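PDB 5T79: aldo-keto Reductase, OXIDOREDUCTASE from Salmonella typhimurium, which binds NADPH and probably reduces aldehydes, including 3-hydroxybutanal, to alcohols as a member of the aldo-keto reductase family. Local coordinates for residues G78-L81 against Q82-L86; Q275-S278 against Q279-L282; V308-L311 against A312-F316. All coordinates share one frame; numbering follows the deposited sequence. Where two conformers were deposited one is given.

Contact 1 of 3, residues G78-L81 against Q82-L86; sequences GRIL and QEDFL
R79 and E83, one turn apart near the C-terminal end of helix 72-85, form a salt bridge along the surface of this helix, which links strands 59-61 and 93-98 of the barrel in a beta-alpha-beta unit. With chi1 at 180° the R79 chain leaves CB anti to the backbone N and runs extended to NE, crossing the E83 side chain at an oblique angle. CG is the first atom to meet it, 3.5 Å from E83 OE2; CD passes the same oxygen at 3.8 Å. NE then donates to OE2 at 2.9 Å, with a nearly straight N-H...O angle of 172°, and NH2 passes OE2 more loosely at 3.8 Å. The oxygen lies in the guanidinium plane; the two planes are 88° apart, and NE approaches OE2 from above the carboxylate plane. E83 OE1 turns to R46 of helix 42-54, which also pairs with D84. On the buried side, I80 CG2 sits at the edge of the F85 ring, 3.8 Å from CE1, while L81 CD1 packs on F85 CB. The bridge, made through NE at the guanidinium edge, divides the glutamate between two arginines, whose charges would be expected to keep it ionised.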
loop_
_atom_site.group_PDB
_atom_site.type_symbol
_atom_site.label_atom_id
_atom_site.label_comp_id
_atom_site.label_asym_id
_atom_site.label_seq_id
_atom_site.Cartn_x
_atom_site.Cartn_y
_atom_site.Cartn_z
ATOM N N GLY A 78 -8.670 -4.850 14.088
ATOM C CA GLY A 78 -9.733 -4.282 14.928
ATOM C C GLY A 78 -9.513 -4.535 16.415
ATOM O O GLY A 78 -9.618 -3.614 17.228
ATOM N N ARG A 79 -9.153 -5.773 16.778
ATOM C CA ARG A 79 -8.865 -6.139 18.178
ATOM C C ARG A 79 -7.629 -5.377 18.703
ATOM O O ARG A 79 -7.678 -4.828 19.814
ATOM C CB ARG A 79 -8.624 -7.662 18.303
ATOM C CG ARG A 79 -8.307 -8.104 19.738
ATOM C CD ARG A 79 -7.925 -9.561 19.820
ATOM N NE ARG A 79 -7.193 -9.871 21.057
ATOM C CZ ARG A 79 -6.439 -10.953 21.224
ATOM N NH1 ARG A 79 -6.322 -11.846 20.248
ATOM N NH2 ARG A 79 -5.811 -11.162 22.371
ATOM N N ILE A 80 -6.520 -5.371 17.927
ATOM C CA ILE A 80 -5.273 -4.705 18.340
ATOM C C ILE A 80 -5.524 -3.191 18.459
ATOM O O ILE A 80 -5.025 -2.558 19.401
ATOM C CB ILE A 80 -4.083 -5.051 17.415
ATOM C CG1 ILE A 80 -3.743 -6.561 17.531
ATOM C CG2 ILE A 80 -2.824 -4.187 17.741
ATOM C CD1 ILE A 80 -2.978 -7.142 16.312
ATOM N N LEU A 81 -6.305 -2.627 17.533
ATOM C CA LEU A 81 -6.670 -1.203 17.581
ATOM C C LEU A 81 -7.404 -0.883 18.908
ATOM O O LEU A 81 -7.031 0.072 19.595
ATOM C CB LEU A 81 -7.533 -0.806 16.374
ATOM C CG LEU A 81 -8.286 0.527 16.475
ATOM C CD1 LEU A 81 -7.348 1.723 16.396
ATOM C CD2 LEU A 81 -9.316 0.623 15.400
ATOM N N GLN A 82 -8.419 -1.698 19.265
ATOM C CA GLN A 82 -9.206 -1.508 20.494
ATOM C C GLN A 82 -8.313 -1.648 21.737
ATOM O O GLN A 82 -8.431 -0.865 22.684
ATOM C CB GLN A 82 -10.357 -2.545 20.539
ATOM C CG GLN A 82 -11.223 -2.523 21.819
ATOM C CD GLN A 82 -12.115 -1.304 21.973
ATOM O OE1 GLN A 82 -12.624 -0.727 21.002
ATOM N NE2 GLN A 82 -12.363 -0.908 23.216
ATOM N N GLU A 83 -7.419 -2.650 21.735
ATOM C CA GLU A 83 -6.597 -2.926 22.911
ATOM C C GLU A 83 -5.457 -1.947 23.100
ATOM O O GLU A 83 -5.170 -1.581 24.247
ATOM C CB GLU A 83 -6.020 -4.353 22.848
ATOM C CG GLU A 83 -7.078 -5.439 23.030
ATOM C CD GLU A 83 -6.625 -6.876 22.842
ATOM O OE1 GLU A 83 -5.487 -7.099 22.370
ATOM O OE2 GLU A 83 -7.436 -7.784 23.127
ATOM N N ASP A 84 -4.802 -1.517 22.002
ATOM C CA ASP A 84 -3.586 -0.732 22.130
ATOM C C ASP A 84 -3.565 0.639 21.478
ATOM O O ASP A 84 -2.760 1.466 21.903
ATOM C CB ASP A 84 -2.415 -1.546 21.504
ATOM C CG ASP A 84 -2.148 -2.926 22.093
ATOM O OD1 ASP A 84 -2.447 -3.135 23.295
ATOM O OD2 ASP A 84 -1.566 -3.768 21.384
ATOM N N PHE A 85 -4.375 0.888 20.441
ATOM C CA PHE A 85 -4.229 2.126 19.676
ATOM C C PHE A 85 -5.378 3.132 19.737
ATOM O O PHE A 85 -5.252 4.177 19.103
ATOM C CB PHE A 85 -4.016 1.766 18.196
ATOM C CG PHE A 85 -2.662 1.159 17.890
ATOM C CD1 PHE A 85 -2.471 -0.219 17.944
ATOM C CD2 PHE A 85 -1.601 1.959 17.489
ATOM C CE1 PHE A 85 -1.229 -0.789 17.626
ATOM C CE2 PHE A 85 -0.359 1.393 17.168
ATOM C CZ PHE A 85 -0.183 0.024 17.237
ATOM N N LEU A 86 -6.469 2.841 20.473
ATOM C CA LEU A 86 -7.637 3.733 20.532
ATOM C C LEU A 86 -7.297 5.201 20.848
ATOM O O LEU A 86 -7.820 6.054 20.128
ATOM C CB LEU A 86 -8.708 3.247 21.512
ATOM C CG LEU A 86 -9.626 2.122 21.046
ATOM C CD1 LEU A 86 -10.836 2.044 21.937
ATOM C CD2 LEU A 86 -10.079 2.306 19.592
#

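Contact 2 of 3, residues Q275-S278 against Q279-L282; sequences QKLS and QMAL
This is a local helix-start contact, in which Q279 reaches back to the N-cap residue K276 where helix 277-285 begins in the TIM barrel of the aldo-keto reductase, beside the NADPH pocket. The helix precedes barrel strand 293-296, and S278, in its first turn, has its side chain about 3 Å from the bound NADPH. The side chain of Q279 at N3 caps the backbone N-H of the N-cap residue, as in the N3 half of a capping box, although lysine cannot supply the reciprocal bond: OE1 accepts K276 N at 3.0 Å, along a lone pair and in the plane of the amide. CG lies beside the backbone N (chi1 -66°), and the chain then runs extended, bringing the amide back over the helix start, where OE1 also touches Q275 CB at 3.5 Å. The other end of that amide is held as well, NE2 bonding to the backbone O of D306, an NADPH-binding residue whose carboxylate pairs with K276 NZ. Regular helix bonds begin at once, M280 N to K276 O (3.1 Å) and A281 N to L277 O (2.8 Å). Toward helix 257-272, L277 CD1 meets M280 CE at 4.1 Å. The Q275 chain crosses M280 at about a right angle; its OE1, bonded to R273 NE, rests 3.4 Å from M280 CB.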
loop_
_atom_site.group_PDB
_atom_site.type_symbol
_atom_site.label_atom_id
_atom_site.label_comp_id
_atom_site.label_asym_id
_atom_site.label_seq_id
_atom_site.Cartn_x
_atom_site.Cartn_y
_atom_site.Cartn_z
ATOM N N GLN A 275 24.149 -0.613 1.652
ATOM C CA GLN A 275 22.807 -0.922 2.151
ATOM C C GLN A 275 22.365 -2.293 1.646
ATOM O O GLN A 275 23.026 -2.887 0.777
ATOM C CB GLN A 275 21.799 0.190 1.771
ATOM C CG GLN A 275 21.489 0.310 0.271
ATOM C CD GLN A 275 20.678 1.522 -0.132
ATOM O OE1 GLN A 275 20.644 1.887 -1.309
ATOM N NE2 GLN A 275 19.965 2.156 0.805
ATOM N N LYS A 276 21.276 -2.811 2.229
ATOM C CA LYS A 276 20.689 -4.084 1.825
ATOM C C LYS A 276 19.976 -3.897 0.500
ATOM O O LYS A 276 19.572 -2.770 0.175
ATOM C CB LYS A 276 19.693 -4.586 2.886
ATOM C CG LYS A 276 20.320 -4.893 4.241
ATOM C CD LYS A 276 19.244 -5.247 5.258
ATOM C CE LYS A 276 19.810 -5.920 6.482
ATOM N NZ LYS A 276 18.776 -6.737 7.175
ATOM N N LEU A 277 19.788 -4.984 -0.253
ATOM C CA LEU A 277 19.053 -4.886 -1.509
ATOM C C LEU A 277 17.647 -4.338 -1.252
ATOM O O LEU A 277 17.172 -3.503 -2.031
ATOM C CB LEU A 277 18.968 -6.248 -2.240
ATOM C CG LEU A 277 18.082 -6.285 -3.507
ATOM C CD1 LEU A 277 18.534 -5.253 -4.546
ATOM C CD2 LEU A 277 18.070 -7.670 -4.123
ATOM N N SER A 278 16.977 -4.815 -0.171
ATOM C CA SER A 278 15.614 -4.378 0.155
ATOM C C SER A 278 15.552 -2.859 0.300
ATOM O O SER A 278 14.641 -2.212 -0.228
ATOM C CB SER A 278 15.139 -5.053 1.443
ATOM O OG SER A 278 15.940 -4.669 2.552
ATOM N N GLN A 279 16.565 -2.281 0.966
ATOM C CA GLN A 279 16.636 -0.836 1.207
ATOM C C GLN A 279 16.830 -0.076 -0.101
ATOM O O GLN A 279 16.147 0.913 -0.326
ATOM C CB GLN A 279 17.747 -0.533 2.198
ATOM C CG GLN A 279 17.428 -1.110 3.574
ATOM C CD GLN A 279 18.579 -0.947 4.533
ATOM O OE1 GLN A 279 19.747 -1.230 4.211
ATOM N NE2 GLN A 279 18.265 -0.509 5.738
ATOM N N MET A 280 17.710 -0.566 -0.981
ATOM C CA MET A 280 17.901 0.069 -2.280
ATOM C C MET A 280 16.628 -0.027 -3.132
ATOM O O MET A 280 16.294 0.930 -3.816
ATOM C CB MET A 280 19.079 -0.557 -3.035
ATOM C CG MET A 280 19.461 0.249 -4.260
ATOM S SD MET A 280 20.762 -0.490 -5.256
ATOM C CE MET A 280 19.851 -1.769 -6.187
ATOM N N ALA A 281 15.930 -1.178 -3.097
ATOM C CA ALA A 281 14.737 -1.396 -3.907
ATOM C C ALA A 281 13.609 -0.431 -3.505
ATOM O O ALA A 281 12.942 0.120 -4.385
ATOM C CB ALA A 281 14.284 -2.851 -3.807
ATOM N N LEU A 282 13.438 -0.174 -2.191
ATOM C CA LEU A 282 12.424 0.780 -1.694
ATOM C C LEU A 282 12.792 2.208 -2.074
ATOM O O LEU A 282 11.946 2.979 -2.533
ATOM C CB LEU A 282 12.267 0.683 -0.155
ATOM C CG LEU A 282 11.856 -0.662 0.419
ATOM C CD1 LEU A 282 11.728 -0.572 1.932
ATOM C CD2 LEU A 282 10.516 -1.155 -0.194
#

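Contact 3 of 3, residues V308-L311 against A312-F316; sequences VGML and ANRRF
The R314 guanidinium has the CD2 methyl of L311 beside it, 4.1 Å from NE and set obliquely to the plane of the group. The two side chains lie side by side and point the same way. At the near end of the guanidinium, NE donates to a water at 2.8 Å, and that water in turn donates to L311 O at 2.7 Å, joining carbonyl and arginine through solvent. At the far end NH2 forms a salt bridge with E14. A second flat group, the N313 amide, gives its ND2 to the backbone O of R273, and the F316 ring makes a cation-pi contact with R273. A second water accepts from R314 N at 2.9 Å and makes a weak bond to L311 O. On the same side as the leucine, nearer the backbone, M310 SD lies 3.7 Å from R314 CD and 3.9 Å from its CB. CG of R314, between the backbone N and the carbonyl carbon (chi1 64°), sends the extended chain along M310 and then L311. M310, bent at its second and third torsions, also faces I28 of strand 24-31. N313 N bonds to M310 O at 3.0 Å, the donor standing 53° above the carbonyl plane. Together with the bond from L311 N to V308 O, this makes two overlapping turns, the first with near-helical (type III-like) angles and the second of type I, which open the surface loop from helix 301-308 to the last helix of the chain, 318-329, in this TIM-barrel protein.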
loop_
_atom_site.group_PDB
_atom_site.type_symbol
_atom_site.label_atom_id
_atom_site.label_comp_id
_atom_site.label_asym_id
_atom_site.label_seq_id
_atom_site.Cartn_x
_atom_site.Cartn_y
_atom_site.Cartn_z
ATOM N N VAL A 308 12.635 1.508 7.194
ATOM C CA VAL A 308 12.785 2.885 7.688
ATOM C C VAL A 308 14.261 3.337 7.495
ATOM O O VAL A 308 14.497 4.499 7.144
ATOM C CB VAL A 308 12.260 3.074 9.145
ATOM C CG1 VAL A 308 12.454 4.513 9.621
ATOM C CG2 VAL A 308 10.782 2.703 9.243
ATOM N N GLY A 309 15.204 2.398 7.612
ATOM C CA GLY A 309 16.639 2.639 7.396
ATOM C C GLY A 309 17.022 3.056 5.979
ATOM O O GLY A 309 18.114 3.583 5.756
ATOM N N MET A 310 16.118 2.840 5.006
ATOM C CA MET A 310 16.294 3.222 3.597
ATOM C C MET A 310 16.338 4.767 3.448
ATOM O O MET A 310 16.995 5.270 2.535
ATOM C CB MET A 310 15.142 2.593 2.784
ATOM C CG MET A 310 14.840 3.204 1.438
ATOM S SD MET A 310 13.939 4.776 1.358
ATOM C CE MET A 310 12.299 4.294 1.105
ATOM N N LEU A 311 15.606 5.504 4.304
ATOM C CA LEU A 311 15.510 6.964 4.227
ATOM C C LEU A 311 16.872 7.666 4.349
ATOM O O LEU A 311 17.027 8.749 3.800
ATOM C CB LEU A 311 14.548 7.509 5.277
ATOM C CG LEU A 311 13.084 7.038 5.170
ATOM C CD1 LEU A 311 12.261 7.568 6.338
ATOM C CD2 LEU A 311 12.455 7.441 3.824
ATOM N N ALA A 312 17.850 7.045 5.025
ATOM C CA ALA A 312 19.195 7.593 5.218
ATOM C C ALA A 312 20.075 7.486 3.959
ATOM O O ALA A 312 21.159 8.085 3.915
ATOM C CB ALA A 312 19.876 6.857 6.365
ATOM N N ASN A 313 19.645 6.703 2.953
ATOM C CA ASN A 313 20.474 6.460 1.777
ATOM C C ASN A 313 19.588 6.159 0.566
ATOM O O ASN A 313 19.571 5.029 0.091
ATOM C CB ASN A 313 21.404 5.268 2.123
ATOM C CG ASN A 313 22.487 4.919 1.144
ATOM O OD1 ASN A 313 22.693 5.573 0.122
ATOM N ND2 ASN A 313 23.214 3.865 1.460
ATOM N N ARG A 314 18.838 7.164 0.072
ATOM C CA ARG A 314 17.904 6.924 -1.037
ATOM C C ARG A 314 18.136 7.819 -2.274
ATOM O O ARG A 314 17.243 7.964 -3.115
ATOM C CB ARG A 314 16.451 7.031 -0.551
ATOM C CG ARG A 314 15.995 8.390 -0.036
ATOM C CD ARG A 314 14.519 8.292 0.285
ATOM N NE ARG A 314 13.976 9.601 0.632
ATOM C CZ ARG A 314 13.380 10.409 -0.234
ATOM N NH1 ARG A 314 13.214 10.036 -1.498
ATOM N NH2 ARG A 314 12.943 11.598 0.156
ATOM N N ARG A 315 19.357 8.344 -2.428
ATOM C CA ARG A 315 19.691 9.148 -3.600
ATOM C C ARG A 315 20.368 8.276 -4.634
ATOM O O ARG A 315 21.191 7.424 -4.279
ATOM C CB ARG A 315 20.593 10.341 -3.233
ATOM C CG ARG A 315 19.858 11.466 -2.523
ATOM C CD ARG A 315 20.798 12.610 -2.166
ATOM N NE ARG A 315 20.206 13.533 -1.192
ATOM C CZ ARG A 315 19.509 14.620 -1.507
ATOM N NH1 ARG A 315 19.300 14.940 -2.779
ATOM N NH2 ARG A 315 19.012 15.397 -0.552
ATOM N N PHE A 316 20.030 8.497 -5.912
ATOM C CA PHE A 316 20.616 7.787 -7.050
ATOM C C PHE A 316 21.139 8.771 -8.078
ATOM O O PHE A 316 20.451 9.752 -8.385
ATOM C CB PHE A 316 19.578 6.874 -7.711
ATOM C CG PHE A 316 19.115 5.746 -6.828
ATOM C CD1 PHE A 316 18.067 5.926 -5.937
ATOM C CD2 PHE A 316 19.708 4.491 -6.908
ATOM C CE1 PHE A 316 17.641 4.884 -5.120
ATOM C CE2 PHE A 316 19.265 3.443 -6.095
ATOM C CZ PHE A 316 18.228 3.645 -5.219
HETATM O O HOH W 1 19.246 9.755 1.300
HETATM O O HOH W 2 15.479 10.667 2.788
#

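How the contacts relate
Contacts 2 and 3 are neighbours on one flank of the barrel, their centres 8 Å apart, whereas contact 1 lies about 31 Å from the centre of either and touches neither. Between 275-282 and 308-316, Q275 NE2 probably donates to N313 O at 3.0 Å, Q279 O packs on M310 CG at 3.2 Å, and F316 CZ lies 3.6 Å from M280 O; the loop thus lies against the start of helix 277-285. Contact 2 is the one that reaches the cofactor, through S278. The M310 side chain of contact 3 stays about 9 Å from the bound NADPH, and contact 1 is structural packing away from the annotated sites.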